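Putative phosphosugar isomerase (Silicibacter pomeroyi DSS-3, PDB 3FJ1) is of unproven function but, with its paired SIS domains, probably binds phosphosugars or related carbohydrate derivatives and may act as an isomerase or aminotransferase. Local coordinates at residues L176-L187 and V300-S311. Sequence-based numbering, arbitrary orientation.
Sequences LRAALGNLPETL and VRSGHALTDPLS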
loop_
_atom_site.group_PDB
_atom_site.type_symbol
_atom_site.label_atom_id
_atom_site.label_comp_id
_atom_site.label_asym_id
_atom_site.label_seq_id
_atom_site.Cartn_x
_atom_site.Cartn_y
_atom_site.Cartn_z
ATOM N N LEU A 176 -22.573 -3.199 -15.710
ATOM C CA LEU A 176 -21.485 -2.240 -15.558
ATOM C C LEU A 176 -21.391 -1.258 -16.746
ATOM O O LEU A 176 -21.168 -0.064 -16.526
ATOM C CB LEU A 176 -20.151 -2.960 -15.346
ATOM C CG LEU A 176 -18.936 -2.050 -15.126
ATOM C CD1 LEU A 176 -19.189 -0.954 -14.046
ATOM C CD2 LEU A 176 -17.733 -2.917 -14.802
ATOM N N ARG A 177 -21.529 -1.754 -17.987
ATOM C CA ARG A 177 -21.505 -0.889 -19.178
ATOM C C ARG A 177 -22.616 0.151 -19.100
ATOM O O ARG A 177 -22.414 1.303 -19.467
ATOM C CB ARG A 177 -21.655 -1.681 -20.480
ATOM C CG ARG A 177 -20.451 -2.446 -21.007
ATOM C CD ARG A 177 -20.980 -3.541 -21.998
ATOM N NE ARG A 177 -19.940 -4.122 -22.819
ATOM C CZ ARG A 177 -20.020 -5.296 -23.427
ATOM N NH1 ARG A 177 -21.073 -6.110 -23.276
ATOM N NH2 ARG A 177 -19.005 -5.690 -24.172
ATOM N N ALA A 178 -23.777 -0.241 -18.585
ATOM C CA ALA A 178 -24.922 0.692 -18.473
ATOM C C ALA A 178 -24.638 1.766 -17.469
ATOM O O ALA A 178 -24.938 2.940 -17.724
ATOM C CB ALA A 178 -26.210 -0.061 -18.090
ATOM N N ALA A 179 -24.098 1.374 -16.306
ATOM C CA ALA A 179 -23.714 2.336 -15.281
ATOM C C ALA A 179 -22.655 3.311 -15.797
ATOM O O ALA A 179 -22.753 4.516 -15.584
ATOM C CB ALA A 179 -23.197 1.628 -14.060
ATOM N N LEU A 180 -21.637 2.777 -16.453
ATOM C CA LEU A 180 -20.587 3.622 -17.056
ATOM C C LEU A 180 -21.213 4.644 -18.011
ATOM O O LEU A 180 -20.838 5.830 -18.008
ATOM C CB LEU A 180 -19.567 2.756 -17.802
ATOM C CG LEU A 180 -18.611 1.943 -16.922
ATOM C CD1 LEU A 180 -17.951 0.772 -17.742
ATOM C CD2 LEU A 180 -17.541 2.859 -16.204
ATOM N N GLY A 181 -22.154 4.170 -18.819
ATOM C CA GLY A 181 -22.854 5.004 -19.793
ATOM C C GLY A 181 -23.573 6.179 -19.162
ATOM O O GLY A 181 -23.698 7.245 -19.769
ATOM N N ASN A 182 -24.096 5.974 -17.962
ATOM C CA ASN A 182 -24.789 7.034 -17.217
ATOM C C ASN A 182 -23.910 7.887 -16.302
ATOM O O ASN A 182 -24.421 8.790 -15.635
ATOM C CB ASN A 182 -25.904 6.433 -16.374
ATOM C CG ASN A 182 -27.024 5.854 -17.222
ATOM O OD1 ASN A 182 -27.448 6.469 -18.203
ATOM N ND2 ASN A 182 -27.477 4.650 -16.868
ATOM N N LEU A 183 -22.600 7.633 -16.265
ATOM C CA LEU A 183 -21.730 8.368 -15.361
ATOM C C LEU A 183 -21.723 9.883 -15.497
ATOM O O LEU A 183 -21.640 10.545 -14.481
ATOM C CB LEU A 183 -20.288 7.868 -15.392
ATOM C CG LEU A 183 -19.939 6.747 -14.418
ATOM C CD1 LEU A 183 -18.458 6.331 -14.644
ATOM C CD2 LEU A 183 -20.202 7.142 -12.959
ATOM N N PRO A 184 -21.722 10.426 -16.725
ATOM C CA PRO A 184 -21.772 11.889 -16.822
ATOM C C PRO A 184 -22.942 12.495 -16.017
ATOM O O PRO A 184 -22.736 13.456 -15.307
ATOM C CB PRO A 184 -21.913 12.125 -18.313
ATOM C CG PRO A 184 -21.200 10.926 -18.941
ATOM C CD PRO A 184 -21.573 9.784 -18.057
ATOM N N GLU A 185 -24.119 11.878 -16.084
ATOM C CA GLU A 185 -25.292 12.331 -15.311
ATOM C C GLU A 185 -25.031 12.209 -13.814
ATOM O O GLU A 185 -25.230 13.165 -13.060
ATOM C CB GLU A 185 -26.546 11.510 -15.676
ATOM C CG GLU A 185 -27.836 11.954 -14.999
ATOM C CD GLU A 185 -29.057 11.090 -15.322
ATOM O OE1 GLU A 185 -28.997 9.846 -15.232
ATOM O OE2 GLU A 185 -30.112 11.680 -15.631
ATOM N N THR A 186 -24.615 11.013 -13.392
ATOM C CA THR A 186 -24.334 10.711 -11.999
ATOM C C THR A 186 -23.300 11.676 -11.443
ATOM O O THR A 186 -23.466 12.203 -10.331
ATOM C CB THR A 186 -23.831 9.248 -11.857
ATOM O OG1 THR A 186 -24.820 8.351 -12.378
ATOM C CG2 THR A 186 -23.565 8.869 -10.376
ATOM N N LEU A 187 -22.228 11.913 -12.211
ATOM C CA LEU A 187 -21.117 12.737 -11.714
ATOM C C LEU A 187 -21.460 14.205 -11.706
ATOM O O LEU A 187 -20.967 14.957 -10.845
ATOM C CB LEU A 187 -19.817 12.471 -12.481
ATOM C CG LEU A 187 -19.318 11.012 -12.339
ATOM C CD1 LEU A 187 -17.986 10.811 -13.092
ATOM C CD2 LEU A 187 -19.189 10.558 -10.878
ATOM N N VAL A 300 -24.708 10.246 -4.408
ATOM C CA VAL A 300 -25.401 9.777 -5.594
ATOM C C VAL A 300 -24.937 8.373 -5.993
ATOM O O VAL A 300 -23.748 8.155 -6.254
ATOM C CB VAL A 300 -25.200 10.750 -6.777
ATOM C CG1 VAL A 300 -26.089 10.325 -7.940
ATOM C CG2 VAL A 300 -25.464 12.226 -6.362
ATOM N N ARG A 301 -25.865 7.417 -6.000
ATOM C CA ARG A 301 -25.563 6.082 -6.423
ATOM C C ARG A 301 -25.539 6.029 -7.965
ATOM O O ARG A 301 -26.208 6.827 -8.634
ATOM C CB ARG A 301 -26.561 5.093 -5.823
ATOM C CG ARG A 301 -26.467 4.945 -4.319
ATOM C CD ARG A 301 -25.233 4.157 -3.922
ATOM N NE ARG A 301 -25.070 3.943 -2.489
ATOM C CZ ARG A 301 -24.025 4.344 -1.759
ATOM N NH1 ARG A 301 -23.013 5.038 -2.282
ATOM N NH2 ARG A 301 -23.987 4.026 -0.472
ATOM N N SER A 302 -24.753 5.094 -8.496
ATOM C CA SER A 302 -24.415 5.044 -9.921
ATOM C C SER A 302 -25.101 3.975 -10.788
ATOM O O SER A 302 -25.047 4.074 -12.011
ATOM C CB SER A 302 -22.906 4.856 -10.048
ATOM O OG SER A 302 -22.536 3.536 -9.752
ATOM N N GLY A 303 -25.732 2.983 -10.166
ATOM C CA GLY A 303 -26.284 1.837 -10.895
ATOM C C GLY A 303 -25.474 0.558 -10.784
ATOM O O GLY A 303 -25.956 -0.512 -11.151
ATOM N N HIS A 304 -24.239 0.652 -10.280
ATOM C CA HIS A 304 -23.365 -0.537 -10.148
ATOM C C HIS A 304 -22.353 -0.325 -9.022
ATOM O O HIS A 304 -21.797 0.764 -8.863
ATOM C CB HIS A 304 -22.627 -0.816 -11.465
ATOM C CG HIS A 304 -21.987 -2.167 -11.535
ATOM N ND1 HIS A 304 -20.773 -2.455 -10.947
ATOM C CD2 HIS A 304 -22.393 -3.311 -12.141
ATOM C CE1 HIS A 304 -20.468 -3.722 -11.170
ATOM N NE2 HIS A 304 -21.435 -4.262 -11.897
ATOM N N ALA A 305 -22.109 -1.386 -8.256
ATOM C CA ALA A 305 -21.144 -1.375 -7.167
ATOM C C ALA A 305 -19.807 -0.767 -7.560
ATOM O O ALA A 305 -19.210 -0.011 -6.787
ATOM C CB ALA A 305 -20.894 -2.795 -6.688
ATOM N N LEU A 306 -19.292 -1.099 -8.747
ATOM C CA LEU A 306 -17.935 -0.685 -9.104
ATOM C C LEU A 306 -17.771 0.778 -9.560
ATOM O O LEU A 306 -16.681 1.317 -9.526
ATOM C CB LEU A 306 -17.355 -1.652 -10.150
ATOM C CG LEU A 306 -17.116 -3.071 -9.607
ATOM C CD1 LEU A 306 -16.637 -4.023 -10.714
ATOM C CD2 LEU A 306 -16.130 -2.999 -8.449
ATOM N N THR A 307 -18.846 1.401 -10.018
ATOM C CA THR A 307 -18.820 2.802 -10.419
ATOM C C THR A 307 -19.189 3.728 -9.250
ATOM O O THR A 307 -18.876 4.914 -9.283
ATOM C CB THR A 307 -19.750 3.057 -11.658
ATOM O OG1 THR A 307 -20.954 2.294 -11.512
ATOM C CG2 THR A 307 -19.044 2.607 -12.978
ATOM N N ASP A 308 -19.794 3.195 -8.191
ATOM C CA ASP A 308 -20.213 4.019 -7.056
ATOM C C ASP A 308 -19.108 4.882 -6.455
ATOM O O ASP A 308 -19.343 6.040 -6.159
ATOM C CB ASP A 308 -20.895 3.194 -5.951
ATOM C CG ASP A 308 -22.411 2.983 -6.181
ATOM O OD1 ASP A 308 -22.994 3.434 -7.200
ATOM O OD2 ASP A 308 -23.005 2.322 -5.314
ATOM N N PRO A 309 -17.900 4.321 -6.249
ATOM C CA PRO A 309 -16.836 5.141 -5.666
ATOM C C PRO A 309 -16.472 6.410 -6.445
ATOM O O PRO A 309 -16.063 7.377 -5.828
ATOM C CB PRO A 309 -15.659 4.163 -5.550
ATOM C CG PRO A 309 -16.312 2.831 -5.425
ATOM C CD PRO A 309 -17.476 2.915 -6.385
ATOM N N LEU A 310 -16.635 6.410 -7.764
ATOM C CA LEU A 310 -16.335 7.593 -8.558
ATOM C C LEU A 310 -17.284 8.746 -8.213
ATOM O O LEU A 310 -16.876 9.921 -8.151
ATOM C CB LEU A 310 -16.369 7.262 -10.045
ATOM C CG LEU A 310 -15.190 6.434 -10.594
ATOM C CD1 LEU A 310 -15.545 6.023 -11.994
ATOM C CD2 LEU A 310 -13.844 7.191 -10.525
ATOM N N SER A 311 -18.551 8.426 -7.961
ATOM C CA SER A 311 -19.487 9.456 -7.565
ATOM C C SER A 311 -19.047 10.056 -6.190
ATOM O O SER A 311 -19.033 11.273 -5.974
ATOM C CB SER A 311 -20.899 8.847 -7.512
ATOM O OG SER A 311 -21.806 9.759 -6.914
HETATM O O HOH W 1 -23.791 5.966 -13.498
HETATM O O HOH W 2 -26.945 3.956 -14.131
#
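Leu176 lies over one face of the His304 imidazole, its CB 4.0 Å from the ring centroid in a CH-pi contact. With CG anti to the backbone N (chi1 -178°), the leucine also brings CD1 to 3.7 Å from Thr307 CG2, a methyl that Leu180 CD2 meets as well. Leu306 N donates to His304 ND1 (3.0 Å), tilted 15° out of the ring plane, which helps set the ring's rotation. Ala179 CB packs against His304 CB and Thr307 OG1, while the Leu183 and Leu310 side chains cross at about a right angle and meet through their CD1 methyls (4.0 Å). Thr186 CG2 fits among Val300 CG1, Ser302 and Ser311 CB, and Leu187 CD2 rests on the backbone of Ser311. Helices 174-181 and 183-191 pack on the loop leading into helix 308-326 of the second SIS domain; Val161 of helix 153-171 touches both Leu183 and Leu310. No direct hydrogen bond crosses the interface. Instead, one water donates to Ala179 O and Ser302 O and accepts from Thr186 OG1 (2.8 Å), and a second links Asn182 ND2 to Ser302 O. Inside the loop, Asp308 OD1 receives Ser302 N (2.7 Å) and Ser302 OG (2.6 Å) from opposite faces of its carboxylate.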